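Local coordinates for calcium binding protein (Fasciola hepatica, PDB 5FX0) that probably binds calcium in its full-length form, and here is represented by its dynein light chain-like domain, which dimerises by strand exchange, at residues A[54-57]-A[58-62]; A[77-80]-A[81-84]. All coordinates share one frame; numbering follows the deposited sequence.

Contact 1 (A[54-57]-A[58-62]); sequences DMKN and YMDEK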
loop_
_atom_site.group_PDB
_atom_site.type_symbol
_atom_site.label_atom_id
_atom_site.label_comp_id
_atom_site.label_asym_id
_atom_site.label_seq_id
_atom_site.Cartn_x
_atom_site.Cartn_y
_atom_site.Cartn_z
ATOM N N ASP A 54 -0.920 8.675 -12.144
ATOM C CA ASP A 54 -2.121 9.045 -12.928
ATOM C C ASP A 54 -3.457 8.595 -12.321
ATOM O O ASP A 54 -4.454 9.319 -12.390
ATOM C CB ASP A 54 -2.006 8.541 -14.369
ATOM C CG ASP A 54 -0.776 9.109 -15.091
ATOM O OD1 ASP A 54 -0.329 10.233 -14.735
ATOM O OD2 ASP A 54 -0.247 8.414 -15.996
ATOM N N MET A 55 -3.483 7.420 -11.710
ATOM C CA MET A 55 -4.659 7.042 -10.948
ATOM C C MET A 55 -4.947 8.076 -9.853
ATOM O O MET A 55 -6.072 8.557 -9.737
ATOM C CB MET A 55 -4.523 5.643 -10.333
ATOM C CG MET A 55 -4.761 4.520 -11.299
ATOM S SD MET A 55 -6.416 4.420 -11.999
ATOM C CE MET A 55 -7.433 4.264 -10.531
ATOM N N LYS A 56 -3.936 8.404 -9.058
ATOM C CA LYS A 56 -4.112 9.353 -7.947
ATOM C C LYS A 56 -4.580 10.738 -8.418
ATOM O O LYS A 56 -5.434 11.334 -7.783
ATOM C CB LYS A 56 -2.859 9.430 -7.052
ATOM C CG LYS A 56 -2.307 10.834 -6.858
ATOM C CD LYS A 56 -1.824 11.089 -5.451
ATOM C CE LYS A 56 -1.796 12.581 -5.138
ATOM N NZ LYS A 56 -2.595 12.869 -3.914
ATOM N N ASN A 57 -4.011 11.230 -9.514
ATOM C CA ASN A 57 -4.399 12.521 -10.115
ATOM C C ASN A 57 -5.816 12.509 -10.694
ATOM O O ASN A 57 -6.584 13.434 -10.439
ATOM C CB ASN A 57 -3.402 12.946 -11.206
ATOM C CG ASN A 57 -2.002 13.242 -10.656
ATOM O OD1 ASN A 57 -1.812 13.414 -9.463
ATOM N ND2 ASN A 57 -1.019 13.279 -11.537
ATOM N N TYR A 58 -6.164 11.462 -11.449
ATOM C CA TYR A 58 -7.523 11.306 -12.005
ATOM C C TYR A 58 -8.595 11.353 -10.912
ATOM O O TYR A 58 -9.630 11.999 -11.061
ATOM C CB TYR A 58 -7.631 10.002 -12.808
ATOM C CG TYR A 58 -9.035 9.579 -13.207
ATOM C CD1 TYR A 58 -9.642 10.074 -14.376
ATOM C CD2 TYR A 58 -9.751 8.649 -12.437
ATOM C CE1 TYR A 58 -10.920 9.662 -14.744
ATOM C CE2 TYR A 58 -11.028 8.242 -12.791
ATOM C CZ TYR A 58 -11.604 8.737 -13.946
ATOM O OH TYR A 58 -12.873 8.317 -14.277
ATOM N N MET A 59 -8.316 10.698 -9.793
ATOM C CA MET A 59 -9.273 10.622 -8.719
ATOM C C MET A 59 -9.334 11.855 -7.851
ATOM O O MET A 59 -10.393 12.174 -7.339
ATOM C CB MET A 59 -8.980 9.398 -7.889
ATOM C CG MET A 59 -9.164 8.156 -8.738
ATOM S SD MET A 59 -9.519 6.748 -7.716
ATOM C CE MET A 59 -7.915 6.517 -6.958
ATOM N N ASP A 60 -8.200 12.508 -7.646
ATOM C CA ASP A 60 -8.163 13.821 -6.994
ATOM C C ASP A 60 -9.078 14.798 -7.780
ATOM O O ASP A 60 -9.992 15.395 -7.221
ATOM C CB ASP A 60 -6.701 14.366 -6.900
ATOM C CG ASP A 60 -5.872 13.757 -5.726
ATOM O OD1 ASP A 60 -6.407 13.127 -4.796
ATOM O OD2 ASP A 60 -4.641 13.926 -5.718
ATOM N N GLU A 61 -8.844 14.894 -9.082
ATOM C CA GLU A 61 -9.611 15.775 -9.976
ATOM C C GLU A 61 -11.103 15.435 -10.063
ATOM O O GLU A 61 -11.941 16.336 -10.087
ATOM C CB GLU A 61 -9.007 15.754 -11.385
ATOM C CG GLU A 61 -7.622 16.387 -11.488
ATOM C CD GLU A 61 -6.828 15.891 -12.690
ATOM O OE1 GLU A 61 -7.443 15.451 -13.689
ATOM O OE2 GLU A 61 -5.578 15.936 -12.637
ATOM N N LYS A 62 -11.424 14.141 -10.101
ATOM C CA LYS A 62 -12.791 13.669 -10.315
ATOM C C LYS A 62 -13.617 13.438 -9.038
ATOM O O LYS A 62 -14.836 13.522 -9.098
ATOM C CB LYS A 62 -12.758 12.386 -11.145
ATOM C CG LYS A 62 -14.098 12.027 -11.752
ATOM C CD LYS A 62 -13.957 11.020 -12.876
ATOM C CE LYS A 62 -15.273 10.856 -13.615
ATOM N NZ LYS A 62 -15.685 12.080 -14.354
#

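Contact 2 (A[77-80]-A[81-84]); sequences WMHF and SHEP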
loop_
_atom_site.group_PDB
_atom_site.type_symbol
_atom_site.label_atom_id
_atom_site.label_comp_id
_atom_site.label_asym_id
_atom_site.label_seq_id
_atom_site.Cartn_x
_atom_site.Cartn_y
_atom_site.Cartn_z
ATOM N N TRP A 77 -1.847 -6.633 3.535
ATOM C CA TRP A 77 -2.675 -6.416 4.708
ATOM C C TRP A 77 -2.523 -4.929 5.002
ATOM O O TRP A 77 -1.404 -4.437 5.069
ATOM C CB TRP A 77 -2.143 -7.258 5.877
ATOM C CG TRP A 77 -2.052 -8.690 5.530
ATOM C CD1 TRP A 77 -3.023 -9.639 5.688
ATOM C CD2 TRP A 77 -0.945 -9.349 4.888
ATOM N NE1 TRP A 77 -2.579 -10.852 5.214
ATOM C CE2 TRP A 77 -1.313 -10.705 4.712
ATOM C CE3 TRP A 77 0.315 -8.922 4.437
ATOM C CZ2 TRP A 77 -0.473 -11.634 4.109
ATOM C CZ3 TRP A 77 1.154 -9.853 3.846
ATOM C CH2 TRP A 77 0.751 -11.200 3.687
ATOM N N MET A 78 -3.619 -4.198 5.159
ATOM C CA MET A 78 -3.544 -2.741 5.299
ATOM C C MET A 78 -4.417 -2.199 6.424
ATOM O O MET A 78 -5.309 -2.905 6.943
ATOM C CB MET A 78 -3.888 -2.043 3.981
ATOM C CG MET A 78 -5.316 -2.213 3.488
ATOM S SD MET A 78 -5.753 -0.949 2.267
ATOM C CE MET A 78 -7.524 -0.795 2.545
ATOM N N HIS A 79 -4.114 -0.955 6.803
ATOM C CA HIS A 79 -4.937 -0.172 7.723
ATOM C C HIS A 79 -4.720 1.347 7.541
ATOM O O HIS A 79 -3.580 1.819 7.485
ATOM C CB HIS A 79 -4.685 -0.576 9.183
ATOM C CG HIS A 79 -5.763 -0.121 10.124
ATOM N ND1 HIS A 79 -7.040 -0.644 10.102
ATOM C CD2 HIS A 79 -5.759 0.813 11.102
ATOM C CE1 HIS A 79 -7.774 -0.056 11.029
ATOM N NE2 HIS A 79 -7.020 0.830 11.653
ATOM N N PHE A 80 -5.829 2.075 7.400
ATOM C CA PHE A 80 -5.870 3.544 7.402
ATOM C C PHE A 80 -6.809 4.056 8.504
ATOM O O PHE A 80 -6.416 4.903 9.307
ATOM C CB PHE A 80 -6.307 4.071 6.023
ATOM C CG PHE A 80 -6.857 5.493 6.033
ATOM C CD1 PHE A 80 -6.219 6.527 6.733
ATOM C CD2 PHE A 80 -8.007 5.801 5.316
ATOM C CE1 PHE A 80 -6.735 7.818 6.728
ATOM C CE2 PHE A 80 -8.522 7.091 5.305
ATOM C CZ PHE A 80 -7.886 8.098 6.010
ATOM N N SER A 81 -8.052 3.571 8.519
ATOM C CA SER A 81 -9.080 4.107 9.413
ATOM C C SER A 81 -10.152 3.085 9.796
ATOM O O SER A 81 -10.510 2.204 9.006
ATOM C CB SER A 81 -9.753 5.319 8.759
ATOM O OG SER A 81 -10.435 6.097 9.722
ATOM N N HIS A 82 -10.639 3.225 11.029
ATOM C CA HIS A 82 -11.862 2.573 11.485
ATOM C C HIS A 82 -13.070 3.329 10.937
ATOM O O HIS A 82 -14.139 2.750 10.767
ATOM C CB HIS A 82 -11.930 2.553 13.015
ATOM C CG HIS A 82 -10.778 1.853 13.667
ATOM N ND1 HIS A 82 -10.534 0.506 13.502
ATOM C CD2 HIS A 82 -9.805 2.316 14.487
ATOM C CE1 HIS A 82 -9.458 0.170 14.190
ATOM N NE2 HIS A 82 -8.995 1.250 14.796
ATOM N N GLU A 83 -12.887 4.621 10.658
ATOM C CA GLU A 83 -13.946 5.463 10.092
ATOM C C GLU A 83 -14.309 5.012 8.671
ATOM O O GLU A 83 -13.508 4.348 7.998
ATOM C CB GLU A 83 -13.520 6.946 10.023
ATOM C CG GLU A 83 -13.044 7.589 11.323
ATOM C CD GLU A 83 -14.139 7.686 12.364
ATOM O OE1 GLU A 83 -15.200 8.273 12.064
ATOM O OE2 GLU A 83 -13.937 7.185 13.489
ATOM N N PRO A 84 -15.517 5.373 8.205
ATOM C CA PRO A 84 -15.763 5.224 6.768
ATOM C C PRO A 84 -14.804 6.093 5.942
ATOM O O PRO A 84 -14.524 7.228 6.314
ATOM C CB PRO A 84 -17.219 5.701 6.595
ATOM C CG PRO A 84 -17.554 6.445 7.845
ATOM C CD PRO A 84 -16.710 5.848 8.932
#

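Contact 1 (A[54-57]-A[58-62])
Lys56 and Asp60 form a salt bridge one turn apart on the same helix. NZ of Lys56 lies 2.9 Å from OD2 of Asp60 and meets the syn lone pair, on the side of the other oxygen. The lysine chain does not run straight out. It bends at chi2 (141°) and again at chi4, and its CE follows NZ to within 3.2 Å of OD2 of Asp60. Both charged groups also have a partner beyond the helix. NZ of Lys56 donates to the backbone O of Trp67, and OD1 of Asp60 accepts from the backbone N of the same residue. The ion pair therefore ties both polar backbone atoms of Trp67 to the helix, and these second bonds help fix both side chains.

Beneath the bridge runs the regular helical bonding. Tyr58, Met59, Asp60 and Glu61 donate from N to the O of Asp54, Met55, Lys56 and Asn57. The bond from Glu61 N to Asn57 O is 3.0 Å long and nearly straight at 172°. The Glu61 side chain, extended beyond CG, runs back along the helix past O of Asn57, which its CG approaches to 3.3 Å; OE2 ends 4.0 Å from CB of Asn57.

Another face is apolar. CE of Met55 comes 4.3 Å from CE of Met59, against the side of that methyl, while CG of Met59 rests 3.3 Å from O of Met55. Tyr58 swings its ring away from the preceding turn, with CG anti to the backbone N (chi1 169°).

The segments belong to helix 48-63, one of the two long helices of the dynein light chain fold. Met55 and Tyr58 pack on helix 24-40. Met55 and Met59 also reach strand 67-72, and Lys56 touches Phe80 of the second subunit.

Contact 2 (A[77-80]-A[81-84])
His79 leans its ring over the turn and meets His82, three residues on. From CB, the side chain leaves with CG anti to the backbone N (chi1 -163°), which carries the ring along the chain towards the turn. The body of the ring comes to lie over the backbone N of Ser81, which sits 4.3 Å from the ring plane and beneath its centre. The tip does the touching. CE1 and NE2 of His79 each come within 3.6 Å of CE1 of His82. NE2 of His79 stands above one face of the His82 ring, offset toward its rim. The two planes make 59° and the centroids are 4.8 Å apart, an oblique meeting of the two rings. Two imidazoles this close would probably disfavour a positive charge on both. His82 also touches a crystal neighbour, which may influence where its ring settles.

Phe80 and Ser81 pack differently. CB of Ser81 lies over the face of the Phe80 ring, 3.9 Å from the centroid and 12° off the normal, a CH-pi contact. OG of Ser81 turns away from its own N and accepts from the backbone N of Glu83 at 3.0 Å. This is an ST turn, and it shapes the chain just after the strand has ended.

The turn follows the end of strand 75-79. Residues 77 to 79 pair antiparallel with a strand of the second subunit, the strand exchange known from dynein light chains. Gln53 of that subunit packs against His79 and His82. Phe80 faces back to its own chain, edge-to-face with Phe85 and against Trp100 at the end of strand 95-101, and it also touches Gln68 of the second subunit.

Within one chain the two contacts stand apart: their centres are 21 Å from each other and their nearest atoms about 12 Å. The dimer brings them together. Across it, helix 48-63 of each chain lies against the partner's contact 2, through Lys56 and the preceding Gln53. Contact 1 belongs to the helical layer, and contact 2 ends the strand given over to the other subunit's sheet. In related dynein light chains, target peptides bind along the dimer interface beside this exchanged strand; a similar groove is plausible here.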